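Local coordinates for protein varicella-zoster virus protease (Human herpesvirus 3, PDB 1VZV) that probably cleaves the capsid assembly protein during virion assembly in the nucleus, acting as a serine protease active as a dimer, at residues Tyr8-Ser13 against Arg59-Leu64; Leu106-Leu111 against Gly140-Tyr145; Ser82-Asn87 against Ala98-Thr103; His73-Glu78 against Val183-Leu188. All coordinates share one frame; numbering follows the deposited sequence.

Interaction 1: Tyr8-Ser13 against Arg59-Leu64; sequences YLALYS and RGPFFL
Tyr8 faces Phe62 as a non-hydrogen-bonded antiparallel pair, the CA atoms 4.2 Å apart and both side chains on the same face of the sheet. Phe62 turns its edge to the Tyr8 ring in a T-shaped stack, planes at 85°, with Phe62 CD1 over the ring centre and Leu11 CD2 over the opposite face. A tyrosine suits this place because its hydroxyl hydrogen-bonds Asp57. At Leu9 the chain leaves strand 3-8. Leu9 N still donates to Pro61 O at 2.9 Å, rising 35° out of the carbonyl plane, while Leu9 CB meets Pro61 CB and Leu9 CD1 reaches the Phe63 ring. Strands 3-8 and 61-67 belong to the seven-stranded beta-barrel core of the herpesvirus assemblins, and the pairing here lies where strand 3-8 gives way to a loop. Ala10 O takes a CA-H...O contact from Gly60 CA at 3.5 Å. Leu11 sends CD1 to the edge of the Arg59 guanidinium, whose NH2 is held by a salt bridge to Glu215. Last comes Tyr12: its N bonds Arg59 O at 3.1 Å, chi1 of -69° sets CG anti to the carbonyl carbon, and the ring extending from it covers Gly60, CA standing 3.6 Å from the ring centroid in a CH-pi contact. Glycine suits this spot, since at its backbone angles a CB would be jammed against the preceding carbonyl and against Ala10 O.

Interaction 2: Leu106-Leu111 against Gly140-Tyr145; sequences LPSVSL and GTVVNY
Val109 and Val143 meet at about a right angle, CG2 of Val109 lying 3.6 Å from CG1 of Val143. They sit where strand 108-112 meets the stretch leading into strand 144-146; these are the outermost strands of the sheet, and their meeting is consistent with closure of the assemblin beta barrel, though by a single bridge. That bridge pairs Ser108 with Val142 and has one hydrogen bond on each side: Val143 N to Pro107 O at 3.0 Å and Val109 N to Thr141 O at 3.1 Å. Valines fit this buried place, where their branched methyl groups pack together as the side chains cross. Thr141 presents its carbon side to the same strand, CB and CG2 both lying close to Val109 O, while its OG1 bonds back to Arg138 O. Ser108, a small residue, brings CB to 3.2 Å from Thr141 O, and its hydroxyl is satisfied by Val134 O. The next residue but one, Ser110 of the catalytic triad, directs its CB away from residues 140-145 and touches His42, so the bridge sits on the nucleophile's own strand, two residues before it. Farther along, Tyr145 spans to Leu106, the first residue past helix 96-105. Its CG is anti to the carbonyl carbon (chi1 -65°), and Leu106 O lies at the ring's edge. There the tyrosine OH donates to Leu106 O at 2.7 Å, tilted 15° from the carbonyl plane.

Interaction 3: Ser82-Asn87 against Ala98-Thr103; sequences SNFFGN and ALYLVT
Leu101 and Tyr100 stand side by side on helix 96-105, and the ring tips of Phe84 and Phe85, from the loop that follows helix 70-79, are the bumps that enter the groove between them. On one side of the groove the forked tip of Leu101 meets both rings: CD1 lies over a face of Phe84, 4.2 Å from its centroid and offset toward the rim, and CD2 fits at the edge of Phe85 beside CE2 and CZ. Branched leucine thus serves two rings with one side chain. On the Tyr100 side, Phe85 turns its edge toward the Tyr100 face in an offset edge-to-face pair, centroids 5.1 Å apart and planes at 66°, while Tyr100 CB fits at the Phe85 edge. Phe84 and Tyr100 meet rim to rim, neither covering the other, and their closest carbons are modelled too near to be trusted in detail. Within the loop, Phe84 CD1 lies over a face of Phe85, which completes an aromatic cluster. Met200 of the second subunit packs on Phe84 and Leu101, and Leu201 of that subunit on Tyr100, so the cluster and Leu101 are part of the contact with the second subunit. Everything that meets between loop and helix is carbon: the attachment rests on dispersion and burial, without the directional constraint of a polar bond.

Interaction 4: His73-Glu78 against Val183-Leu188; sequences HAVLFE and VSEDKL
Val75 CG1 is the focus of the close packing between helix 70-79 and the start of helix 185-197. It lies 3.3 Å from Glu185 CG and 3.5 Å from Leu188 CD2, so the methyl is held between two side chains of the second helix that stand three residues apart. Val75 and Glu185 run alongside each other, pointing opposite ways, which sets the aliphatic part of the glutamate against the valine. In Leu188, chi1 of -160° puts CG anti to the backbone N, and from there the CD2 branch meets CG1 of Val75. These apolar groups suit a helix-to-helix packing at the dimer interface: Leu192 of the same chain continues the cover on Val75, and Leu193 of the second subunit also packs on it. The looser part is the solvent side, where Glu78 is exposed and Glu185 partly so. Ala74, too small to intrude, meets Glu185 OE2 at 3.9 Å through its CB. Glu78 extends beyond CG to place OE1 the same 3.9 Å from Glu185 OE2, their carboxylate planes 59° apart. Two like charges at that spacing would be expected to repel, but Lys190 of the second subunit forms a salt bridge with Glu78 OE1 and packs against Glu185, which probably offsets the repulsion.

How the interactions relate
Interactions 1 and 2 share the beta barrel, their centres 11 Å apart; Leu9 and Phe63 of the first pack on Leu111, Thr141 and Val109 of the second. Both stand close to the triad of His42, Ser110 and His129: Ser110 lies within interaction 2, and the side chain of Leu9 is about 8 Å from that of Ser110. Tyr145 carries the connection outward to interaction 3 by packing on Leu99, Val102 and Thr103 of helix 96-105. Interactions 3 and 4, centres 15 Å apart, meet through Ala98 and Leu101 against His73, Leu76 and Phe77, and both touch the second subunit. Interactions 1 and 4 lie about 30 Å apart between centres.

Interaction 1: Tyr8-Ser13 against Arg59-Leu64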
loop_
_atom_site.group_PDB
_atom_site.type_symbol
_atom_site.label_atom_id
_atom_site.label_comp_id
_atom_site.label_asym_id
_atom_site.label_seq_id
_atom_site.Cartn_x
_atom_site.Cartn_y
_atom_site.Cartn_z
ATOM N N TYR A 8 -20.585 -0.370 11.408
ATOM C CA TYR A 8 -20.716 -1.037 12.699
ATOM C C TYR A 8 -19.365 -1.181 13.349
ATOM O O TYR A 8 -18.422 -1.685 12.739
ATOM C CB TYR A 8 -21.246 -2.446 12.537
ATOM C CG TYR A 8 -22.635 -2.587 12.001
ATOM C CD1 TYR A 8 -23.721 -2.534 12.846
ATOM C CD2 TYR A 8 -22.852 -2.906 10.670
ATOM C CE1 TYR A 8 -24.962 -2.800 12.407
ATOM C CE2 TYR A 8 -24.096 -3.173 10.220
ATOM C CZ TYR A 8 -25.152 -3.124 11.098
ATOM O OH TYR A 8 -26.418 -3.448 10.671
ATOM N N LEU A 9 -19.282 -0.812 14.612
ATOM C CA LEU A 9 -18.024 -0.936 15.327
ATOM C C LEU A 9 -17.722 -2.422 15.491
ATOM O O LEU A 9 -16.556 -2.827 15.473
ATOM C CB LEU A 9 -18.137 -0.273 16.701
ATOM C CG LEU A 9 -17.668 1.167 16.888
ATOM C CD1 LEU A 9 -17.587 1.867 15.570
ATOM C CD2 LEU A 9 -18.576 1.907 17.858
ATOM N N ALA A 10 -18.782 -3.225 15.627
ATOM C CA ALA A 10 -18.661 -4.675 15.828
ATOM C C ALA A 10 -20.001 -5.414 15.695
ATOM O O ALA A 10 -21.066 -4.872 16.032
ATOM C CB ALA A 10 -18.080 -4.950 17.213
ATOM N N LEU A 11 -19.966 -6.648 15.202
ATOM C CA LEU A 11 -21.208 -7.393 15.094
ATOM C C LEU A 11 -21.281 -8.329 16.279
ATOM O O LEU A 11 -20.331 -9.088 16.536
ATOM C CB LEU A 11 -21.313 -8.157 13.774
ATOM C CG LEU A 11 -21.617 -7.356 12.500
ATOM C CD1 LEU A 11 -21.990 -8.320 11.398
ATOM C CD2 LEU A 11 -22.748 -6.389 12.733
ATOM N N TYR A 12 -22.391 -8.239 17.018
ATOM C CA TYR A 12 -22.621 -9.046 18.217
ATOM C C TYR A 12 -22.347 -10.515 17.962
ATOM O O TYR A 12 -22.977 -11.149 17.079
ATOM C CB TYR A 12 -24.034 -8.846 18.774
ATOM C CG TYR A 12 -24.295 -7.464 19.375
ATOM C CD1 TYR A 12 -23.274 -6.698 19.936
ATOM C CD2 TYR A 12 -25.579 -6.929 19.382
ATOM C CE1 TYR A 12 -23.546 -5.439 20.485
ATOM C CE2 TYR A 12 -25.846 -5.680 19.925
ATOM C CZ TYR A 12 -24.838 -4.947 20.466
ATOM O OH TYR A 12 -25.149 -3.716 20.960
ATOM N N SER A 13 -21.317 -10.994 18.678
ATOM C CA SER A 13 -20.861 -12.373 18.581
ATOM C C SER A 13 -19.865 -12.651 17.457
ATOM O O SER A 13 -18.702 -12.978 17.702
ATOM N N ARG A 59 -28.238 -5.643 15.540
ATOM C CA ARG A 59 -27.045 -6.347 15.076
ATOM C C ARG A 59 -25.743 -5.939 15.745
ATOM O O ARG A 59 -24.816 -6.724 15.766
ATOM C CB ARG A 59 -26.877 -6.181 13.559
ATOM C CG ARG A 59 -27.854 -6.965 12.676
ATOM C CD ARG A 59 -27.425 -6.948 11.175
ATOM N NE ARG A 59 -26.147 -7.629 10.923
ATOM C CZ ARG A 59 -25.790 -8.213 9.778
ATOM N NH1 ARG A 59 -26.599 -8.270 8.718
ATOM N NH2 ARG A 59 -24.605 -8.778 9.710
ATOM N N GLY A 60 -25.644 -4.698 16.207
ATOM C CA GLY A 60 -24.417 -4.247 16.853
ATOM C C GLY A 60 -24.258 -2.738 16.988
ATOM O O GLY A 60 -25.180 -2.005 16.682
ATOM N N PRO A 61 -23.134 -2.239 17.505
ATOM C CA PRO A 61 -23.002 -0.789 17.615
ATOM C C PRO A 61 -22.851 -0.232 16.203
ATOM O O PRO A 61 -22.038 -0.761 15.431
ATOM C CB PRO A 61 -21.679 -0.627 18.374
ATOM C CG PRO A 61 -21.515 -1.895 19.096
ATOM C CD PRO A 61 -21.971 -2.904 18.101
ATOM N N PHE A 62 -23.614 0.815 15.871
ATOM C CA PHE A 62 -23.548 1.473 14.554
ATOM C C PHE A 62 -23.148 2.922 14.799
ATOM O O PHE A 62 -23.754 3.590 15.632
ATOM C CB PHE A 62 -24.897 1.412 13.842
ATOM C CG PHE A 62 -24.847 1.883 12.422
ATOM C CD1 PHE A 62 -24.469 1.020 11.404
ATOM C CD2 PHE A 62 -25.138 3.199 12.100
ATOM C CE1 PHE A 62 -24.376 1.467 10.087
ATOM C CE2 PHE A 62 -25.047 3.648 10.790
ATOM C CZ PHE A 62 -24.664 2.785 9.785
ATOM N N PHE A 63 -22.139 3.414 14.088
ATOM C CA PHE A 63 -21.674 4.772 14.320
ATOM C C PHE A 63 -21.643 5.643 13.116
ATOM O O PHE A 63 -21.641 5.176 11.994
ATOM C CB PHE A 63 -20.266 4.776 14.922
ATOM C CG PHE A 63 -19.129 4.817 13.895
ATOM C CD1 PHE A 63 -18.874 3.739 13.053
ATOM C CD2 PHE A 63 -18.286 5.910 13.824
ATOM C CE1 PHE A 63 -17.806 3.757 12.176
ATOM C CE2 PHE A 63 -17.223 5.925 12.948
ATOM C CZ PHE A 63 -16.985 4.850 12.126
ATOM N N LEU A 64 -21.509 6.926 13.377
ATOM C CA LEU A 64 -21.428 7.929 12.335
ATOM C C LEU A 64 -20.307 8.851 12.813
ATOM O O LEU A 64 -20.138 9.070 14.013
ATOM C CB LEU A 64 -22.772 8.662 12.209
ATOM C CG LEU A 64 -22.952 9.757 11.155
ATOM C CD1 LEU A 64 -22.572 9.263 9.786
ATOM C CD2 LEU A 64 -24.397 10.188 11.156
#

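Interaction 2: Leu106-Leu111 against Gly140-Tyr145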
loop_
_atom_site.group_PDB
_atom_site.type_symbol
_atom_site.label_atom_id
_atom_site.label_comp_id
_atom_site.label_asym_id
_atom_site.label_seq_id
_atom_site.Cartn_x
_atom_site.Cartn_y
_atom_site.Cartn_z
ATOM N N LEU A 106 -8.498 3.417 2.821
ATOM C CA LEU A 106 -8.869 3.110 4.198
ATOM C C LEU A 106 -10.303 2.568 4.347
ATOM O O LEU A 106 -11.127 3.173 5.022
ATOM C CB LEU A 106 -8.762 4.388 5.009
ATOM C CG LEU A 106 -7.397 5.038 5.135
ATOM C CD1 LEU A 106 -7.522 6.344 5.904
ATOM C CD2 LEU A 106 -6.469 4.077 5.844
ATOM N N PRO A 107 -10.587 1.375 3.811
ATOM C CA PRO A 107 -11.934 0.834 3.917
ATOM C C PRO A 107 -12.503 0.359 5.227
ATOM O O PRO A 107 -13.711 0.236 5.327
ATOM C CB PRO A 107 -11.943 -0.275 2.868
ATOM C CG PRO A 107 -10.575 -0.724 2.820
ATOM C CD PRO A 107 -9.777 0.548 2.904
ATOM N N SER A 108 -11.692 0.045 6.221
ATOM C CA SER A 108 -12.265 -0.421 7.480
ATOM C C SER A 108 -12.045 0.483 8.708
ATOM O O SER A 108 -11.252 1.425 8.686
ATOM C CB SER A 108 -11.833 -1.863 7.762
ATOM O OG SER A 108 -12.199 -2.748 6.706
ATOM N N VAL A 109 -12.756 0.175 9.786
ATOM C CA VAL A 109 -12.709 0.937 11.032
ATOM C C VAL A 109 -12.421 -0.000 12.174
ATOM O O VAL A 109 -13.064 -1.035 12.271
ATOM C CB VAL A 109 -14.066 1.598 11.287
ATOM C CG1 VAL A 109 -14.464 1.537 12.784
ATOM C CG2 VAL A 109 -14.047 3.037 10.726
ATOM N N SER A 110 -11.524 0.408 13.077
ATOM C CA SER A 110 -11.132 -0.404 14.224
ATOM C C SER A 110 -11.444 0.298 15.522
ATOM O O SER A 110 -10.925 1.356 15.779
ATOM C CB SER A 110 -9.640 -0.722 14.154
ATOM O OG SER A 110 -9.367 -2.059 14.586
ATOM N N LEU A 111 -12.312 -0.302 16.327
ATOM C CA LEU A 111 -12.729 0.249 17.619
ATOM C C LEU A 111 -11.785 -0.171 18.709
ATOM O O LEU A 111 -11.925 -1.268 19.259
ATOM C CB LEU A 111 -14.111 -0.279 18.008
ATOM C CG LEU A 111 -14.560 0.091 19.420
ATOM C CD1 LEU A 111 -14.933 1.555 19.498
ATOM C CD2 LEU A 111 -15.724 -0.753 19.815
ATOM N N GLY A 140 -17.697 -7.148 10.697
ATOM C CA GLY A 140 -18.567 -6.363 9.825
ATOM C C GLY A 140 -18.025 -4.946 9.723
ATOM O O GLY A 140 -18.751 -4.020 9.319
ATOM N N THR A 141 -16.729 -4.809 10.053
ATOM C CA THR A 141 -16.023 -3.532 10.113
ATOM C C THR A 141 -15.722 -2.796 8.826
ATOM O O THR A 141 -14.821 -1.970 8.803
ATOM C CB THR A 141 -14.703 -3.615 10.946
ATOM O OG1 THR A 141 -13.829 -4.623 10.414
ATOM C CG2 THR A 141 -14.976 -3.896 12.402
ATOM N N VAL A 142 -16.415 -3.104 7.738
ATOM C CA VAL A 142 -16.184 -2.352 6.511
ATOM C C VAL A 142 -17.016 -1.063 6.663
ATOM O O VAL A 142 -18.053 -1.064 7.340
ATOM C CB VAL A 142 -16.568 -3.171 5.286
ATOM C CG1 VAL A 142 -17.324 -2.340 4.306
ATOM C CG2 VAL A 142 -15.324 -3.709 4.641
ATOM N N VAL A 143 -16.546 0.053 6.123
ATOM C CA VAL A 143 -17.302 1.281 6.276
ATOM C C VAL A 143 -17.667 1.990 4.991
ATOM O O VAL A 143 -17.145 1.677 3.933
ATOM C CB VAL A 143 -16.609 2.265 7.225
ATOM C CG1 VAL A 143 -16.684 1.755 8.616
ATOM C CG2 VAL A 143 -15.196 2.488 6.817
ATOM N N ASN A 144 -18.621 2.908 5.093
ATOM C CA ASN A 144 -19.063 3.699 3.972
ATOM C C ASN A 144 -18.771 5.148 4.330
ATOM O O ASN A 144 -18.857 5.540 5.493
ATOM C CB ASN A 144 -20.549 3.477 3.711
ATOM C CG ASN A 144 -21.005 4.046 2.376
ATOM O OD1 ASN A 144 -20.477 3.702 1.324
ATOM N ND2 ASN A 144 -22.004 4.915 2.414
ATOM N N TYR A 145 -18.318 5.896 3.328
ATOM C CA TYR A 145 -17.972 7.317 3.421
ATOM C C TYR A 145 -18.802 8.049 2.365
ATOM O O TYR A 145 -19.034 7.497 1.283
ATOM C CB TYR A 145 -16.520 7.555 2.997
ATOM C CG TYR A 145 -15.414 6.967 3.826
ATOM C CD1 TYR A 145 -15.089 5.618 3.744
ATOM C CD2 TYR A 145 -14.633 7.787 4.624
ATOM C CE1 TYR A 145 -14.005 5.097 4.443
ATOM C CE2 TYR A 145 -13.549 7.288 5.325
ATOM C CZ TYR A 145 -13.229 5.937 5.241
ATOM O OH TYR A 145 -12.158 5.449 5.975
#

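Interaction 3: Ser82-Asn87 against Ala98-Thr103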
loop_
_atom_site.group_PDB
_atom_site.type_symbol
_atom_site.label_atom_id
_atom_site.label_comp_id
_atom_site.label_asym_id
_atom_site.label_seq_id
_atom_site.Cartn_x
_atom_site.Cartn_y
_atom_site.Cartn_z
ATOM N N SER A 82 -0.837 11.078 -12.140
ATOM C CA SER A 82 -1.486 12.038 -13.051
ATOM C C SER A 82 -2.735 11.462 -13.745
ATOM O O SER A 82 -3.514 12.211 -14.355
ATOM C CB SER A 82 -0.508 12.513 -14.148
ATOM O OG SER A 82 0.063 13.790 -13.857
ATOM N N ASN A 83 -2.899 10.141 -13.723
ATOM C CA ASN A 83 -4.064 9.580 -14.359
ATOM C C ASN A 83 -4.995 8.704 -13.540
ATOM O O ASN A 83 -5.758 7.868 -14.055
ATOM C CB ASN A 83 -3.709 9.011 -15.714
ATOM C CG ASN A 83 -3.374 10.106 -16.700
ATOM O OD1 ASN A 83 -2.261 10.667 -16.664
ATOM N ND2 ASN A 83 -4.361 10.492 -17.524
ATOM N N PHE A 84 -4.924 8.878 -12.235
ATOM C CA PHE A 84 -5.867 8.176 -11.413
ATOM C C PHE A 84 -7.062 9.072 -11.785
ATOM O O PHE A 84 -6.957 10.310 -11.731
ATOM C CB PHE A 84 -5.488 8.324 -9.937
ATOM C CG PHE A 84 -6.178 7.344 -9.047
ATOM C CD1 PHE A 84 -7.467 7.590 -8.599
ATOM C CD2 PHE A 84 -5.566 6.144 -8.715
ATOM C CE1 PHE A 84 -8.133 6.659 -7.845
ATOM C CE2 PHE A 84 -6.226 5.207 -7.960
ATOM C CZ PHE A 84 -7.517 5.462 -7.522
ATOM N N PHE A 85 -8.131 8.470 -12.279
ATOM C CA PHE A 85 -9.334 9.211 -12.701
ATOM C C PHE A 85 -9.136 9.614 -14.153
ATOM O O PHE A 85 -8.176 10.307 -14.474
ATOM C CB PHE A 85 -9.598 10.500 -11.891
ATOM C CG PHE A 85 -9.840 10.279 -10.427
ATOM C CD1 PHE A 85 -10.930 9.552 -9.988
ATOM C CD2 PHE A 85 -8.969 10.802 -9.482
ATOM C CE1 PHE A 85 -11.142 9.351 -8.634
ATOM C CE2 PHE A 85 -9.172 10.608 -8.127
ATOM C CZ PHE A 85 -10.251 9.888 -7.702
ATOM N N GLY A 86 -9.996 9.140 -15.049
ATOM C CA GLY A 86 -9.826 9.537 -16.435
ATOM C C GLY A 86 -10.399 10.929 -16.649
ATOM O O GLY A 86 -10.556 11.702 -15.696
ATOM N N ASN A 87 -10.739 11.252 -17.896
ATOM C CA ASN A 87 -11.328 12.542 -18.175
ATOM C C ASN A 87 -12.809 12.389 -17.979
ATOM O O ASN A 87 -13.522 13.378 -17.862
ATOM C CB ASN A 87 -10.982 13.011 -19.573
ATOM C CG ASN A 87 -9.504 13.377 -19.710
ATOM O OD1 ASN A 87 -9.014 14.289 -19.036
ATOM N ND2 ASN A 87 -8.789 12.669 -20.584
ATOM N N ALA A 98 -11.856 13.001 -3.517
ATOM C CA ALA A 98 -11.153 12.801 -2.252
ATOM C C ALA A 98 -11.787 11.572 -1.720
ATOM O O ALA A 98 -11.123 10.603 -1.425
ATOM C CB ALA A 98 -11.420 13.942 -1.284
ATOM N N LEU A 99 -13.108 11.619 -1.675
ATOM C CA LEU A 99 -13.915 10.522 -1.185
ATOM C C LEU A 99 -13.608 9.203 -1.867
ATOM O O LEU A 99 -13.622 8.177 -1.227
ATOM C CB LEU A 99 -15.392 10.863 -1.346
ATOM C CG LEU A 99 -16.428 10.033 -0.596
ATOM C CD1 LEU A 99 -16.196 10.113 0.881
ATOM C CD2 LEU A 99 -17.773 10.586 -0.912
ATOM N N TYR A 100 -13.339 9.224 -3.165
ATOM C CA TYR A 100 -13.019 8.007 -3.923
ATOM C C TYR A 100 -11.706 7.383 -3.487
ATOM O O TYR A 100 -11.572 6.160 -3.505
ATOM C CB TYR A 100 -12.948 8.293 -5.433
ATOM C CG TYR A 100 -12.549 7.090 -6.237
ATOM C CD1 TYR A 100 -11.214 6.779 -6.435
ATOM C CD2 TYR A 100 -13.505 6.230 -6.747
ATOM C CE1 TYR A 100 -10.839 5.640 -7.117
ATOM C CE2 TYR A 100 -13.146 5.084 -7.433
ATOM C CZ TYR A 100 -11.807 4.793 -7.614
ATOM O OH TYR A 100 -11.435 3.652 -8.295
ATOM N N LEU A 101 -10.716 8.240 -3.210
ATOM C CA LEU A 101 -9.379 7.847 -2.758
ATOM C C LEU A 101 -9.397 7.279 -1.335
ATOM O O LEU A 101 -8.846 6.213 -1.080
ATOM C CB LEU A 101 -8.440 9.057 -2.779
ATOM C CG LEU A 101 -7.517 9.402 -3.942
ATOM C CD1 LEU A 101 -6.924 8.139 -4.517
ATOM C CD2 LEU A 101 -8.242 10.151 -4.987
ATOM N N VAL A 102 -10.024 8.013 -0.417
ATOM C CA VAL A 102 -10.110 7.630 0.989
ATOM C C VAL A 102 -10.917 6.372 1.239
ATOM O O VAL A 102 -10.608 5.624 2.173
ATOM C CB VAL A 102 -10.646 8.773 1.886
ATOM C CG1 VAL A 102 -12.016 9.147 1.483
ATOM C CG2 VAL A 102 -10.659 8.354 3.322
ATOM N N THR A 103 -11.936 6.126 0.417
ATOM C CA THR A 103 -12.747 4.936 0.593
ATOM C C THR A 103 -11.952 3.721 0.193
ATOM O O THR A 103 -11.956 2.752 0.915
ATOM C CB THR A 103 -14.086 4.969 -0.182
ATOM O OG1 THR A 103 -14.908 6.012 0.327
ATOM C CG2 THR A 103 -14.847 3.704 0.026
#

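Interaction 4: His73-Glu78 against Val183-Leu188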
loop_
_atom_site.group_PDB
_atom_site.type_symbol
_atom_site.label_atom_id
_atom_site.label_comp_id
_atom_site.label_asym_id
_atom_site.label_seq_id
_atom_site.Cartn_x
_atom_site.Cartn_y
_atom_site.Cartn_z
ATOM N N HIS A 73 -6.835 15.029 2.463
ATOM C CA HIS A 73 -7.145 14.991 1.027
ATOM C C HIS A 73 -5.959 15.465 0.193
ATOM O O HIS A 73 -5.726 14.971 -0.913
ATOM C CB HIS A 73 -8.327 15.877 0.664
ATOM C CG HIS A 73 -9.585 15.562 1.400
ATOM N ND1 HIS A 73 -10.816 16.032 0.989
ATOM C CD2 HIS A 73 -9.799 14.915 2.572
ATOM C CE1 HIS A 73 -11.732 15.701 1.883
ATOM N NE2 HIS A 73 -11.141 15.023 2.852
ATOM N N ALA A 74 -5.227 16.442 0.703
ATOM C CA ALA A 74 -4.103 16.969 -0.035
ATOM C C ALA A 74 -2.986 15.968 -0.302
ATOM O O ALA A 74 -2.558 15.849 -1.444
ATOM C CB ALA A 74 -3.561 18.189 0.651
ATOM N N VAL A 75 -2.555 15.218 0.721
ATOM C CA VAL A 75 -1.448 14.243 0.578
ATOM C C VAL A 75 -1.749 13.047 -0.345
ATOM O O VAL A 75 -0.863 12.555 -1.061
ATOM C CB VAL A 75 -0.842 13.751 1.982
ATOM C CG1 VAL A 75 -1.270 14.656 3.118
ATOM C CG2 VAL A 75 -1.166 12.278 2.276
ATOM N N LEU A 76 -3.005 12.612 -0.311
ATOM C CA LEU A 76 -3.522 11.512 -1.104
ATOM C C LEU A 76 -3.582 11.988 -2.553
ATOM O O LEU A 76 -3.033 11.369 -3.446
ATOM C CB LEU A 76 -4.914 11.158 -0.572
ATOM C CG LEU A 76 -5.251 9.730 -0.140
ATOM C CD1 LEU A 76 -4.044 9.030 0.373
ATOM C CD2 LEU A 76 -6.334 9.748 0.919
ATOM N N PHE A 77 -4.217 13.127 -2.776
ATOM C CA PHE A 77 -4.322 13.704 -4.110
ATOM C C PHE A 77 -2.938 13.793 -4.767
ATOM O O PHE A 77 -2.770 13.575 -5.972
ATOM C CB PHE A 77 -4.919 15.101 -4.004
ATOM C CG PHE A 77 -6.402 15.147 -4.172
ATOM C CD1 PHE A 77 -7.094 14.073 -4.716
ATOM C CD2 PHE A 77 -7.106 16.293 -3.828
ATOM C CE1 PHE A 77 -8.465 14.144 -4.915
ATOM C CE2 PHE A 77 -8.466 16.373 -4.024
ATOM C CZ PHE A 77 -9.152 15.299 -4.569
ATOM N N GLU A 78 -1.963 14.186 -3.965
ATOM C CA GLU A 78 -0.609 14.294 -4.421
ATOM C C GLU A 78 -0.143 12.906 -4.798
ATOM O O GLU A 78 0.358 12.729 -5.888
ATOM C CB GLU A 78 0.242 14.838 -3.301
ATOM C CG GLU A 78 1.658 15.177 -3.671
ATOM C CD GLU A 78 2.416 15.815 -2.496
ATOM O OE1 GLU A 78 2.264 15.325 -1.334
ATOM O OE2 GLU A 78 3.154 16.808 -2.740
ATOM N N VAL A 183 -3.486 17.893 10.529
ATOM C CA VAL A 183 -2.354 16.996 10.806
ATOM C C VAL A 183 -1.348 17.568 9.816
ATOM O O VAL A 183 -1.673 18.497 9.096
ATOM C CB VAL A 183 -2.669 15.485 10.540
ATOM C CG1 VAL A 183 -1.441 14.662 10.730
ATOM C CG2 VAL A 183 -3.710 14.968 11.516
ATOM N N SER A 184 -0.148 17.036 9.736
ATOM C CA SER A 184 0.833 17.629 8.842
ATOM C C SER A 184 1.343 16.719 7.745
ATOM O O SER A 184 2.067 15.781 8.025
ATOM C CB SER A 184 2.015 18.116 9.679
ATOM O OG SER A 184 1.606 18.329 11.034
ATOM N N GLU A 185 1.012 17.047 6.502
ATOM C CA GLU A 185 1.424 16.296 5.311
ATOM C C GLU A 185 2.632 15.362 5.499
ATOM O O GLU A 185 2.554 14.171 5.180
ATOM C CB GLU A 185 1.716 17.281 4.174
ATOM C CG GLU A 185 1.166 16.894 2.821
ATOM C CD GLU A 185 0.544 18.091 2.067
ATOM O OE1 GLU A 185 0.273 19.142 2.710
ATOM O OE2 GLU A 185 0.323 17.979 0.825
ATOM N N ASP A 186 3.720 15.895 6.063
ATOM C CA ASP A 186 4.953 15.134 6.293
ATOM C C ASP A 186 4.763 13.914 7.167
ATOM O O ASP A 186 5.373 12.891 6.899
ATOM C CB ASP A 186 6.060 16.023 6.879
ATOM C CG ASP A 186 6.799 16.850 5.812
ATOM O OD1 ASP A 186 6.827 16.397 4.635
ATOM O OD2 ASP A 186 7.371 17.936 6.155
ATOM N N LYS A 187 3.960 14.036 8.225
ATOM C CA LYS A 187 3.668 12.919 9.149
ATOM C C LYS A 187 2.440 12.113 8.699
ATOM O O LYS A 187 2.259 10.937 9.049
ATOM C CB LYS A 187 3.426 13.434 10.563
ATOM C CG LYS A 187 2.020 13.876 10.830
ATOM C CD LYS A 187 1.440 13.029 11.919
ATOM C CE LYS A 187 2.286 13.109 13.191
ATOM N NZ LYS A 187 2.354 14.481 13.790
ATOM N N LEU A 188 1.592 12.778 7.926
ATOM C CA LEU A 188 0.394 12.173 7.405
ATOM C C LEU A 188 0.837 11.184 6.350
ATOM O O LEU A 188 0.330 10.071 6.318
ATOM C CB LEU A 188 -0.508 13.245 6.806
ATOM C CG LEU A 188 -1.987 12.893 6.637
ATOM C CD1 LEU A 188 -2.555 12.314 7.927
ATOM C CD2 LEU A 188 -2.750 14.130 6.214
#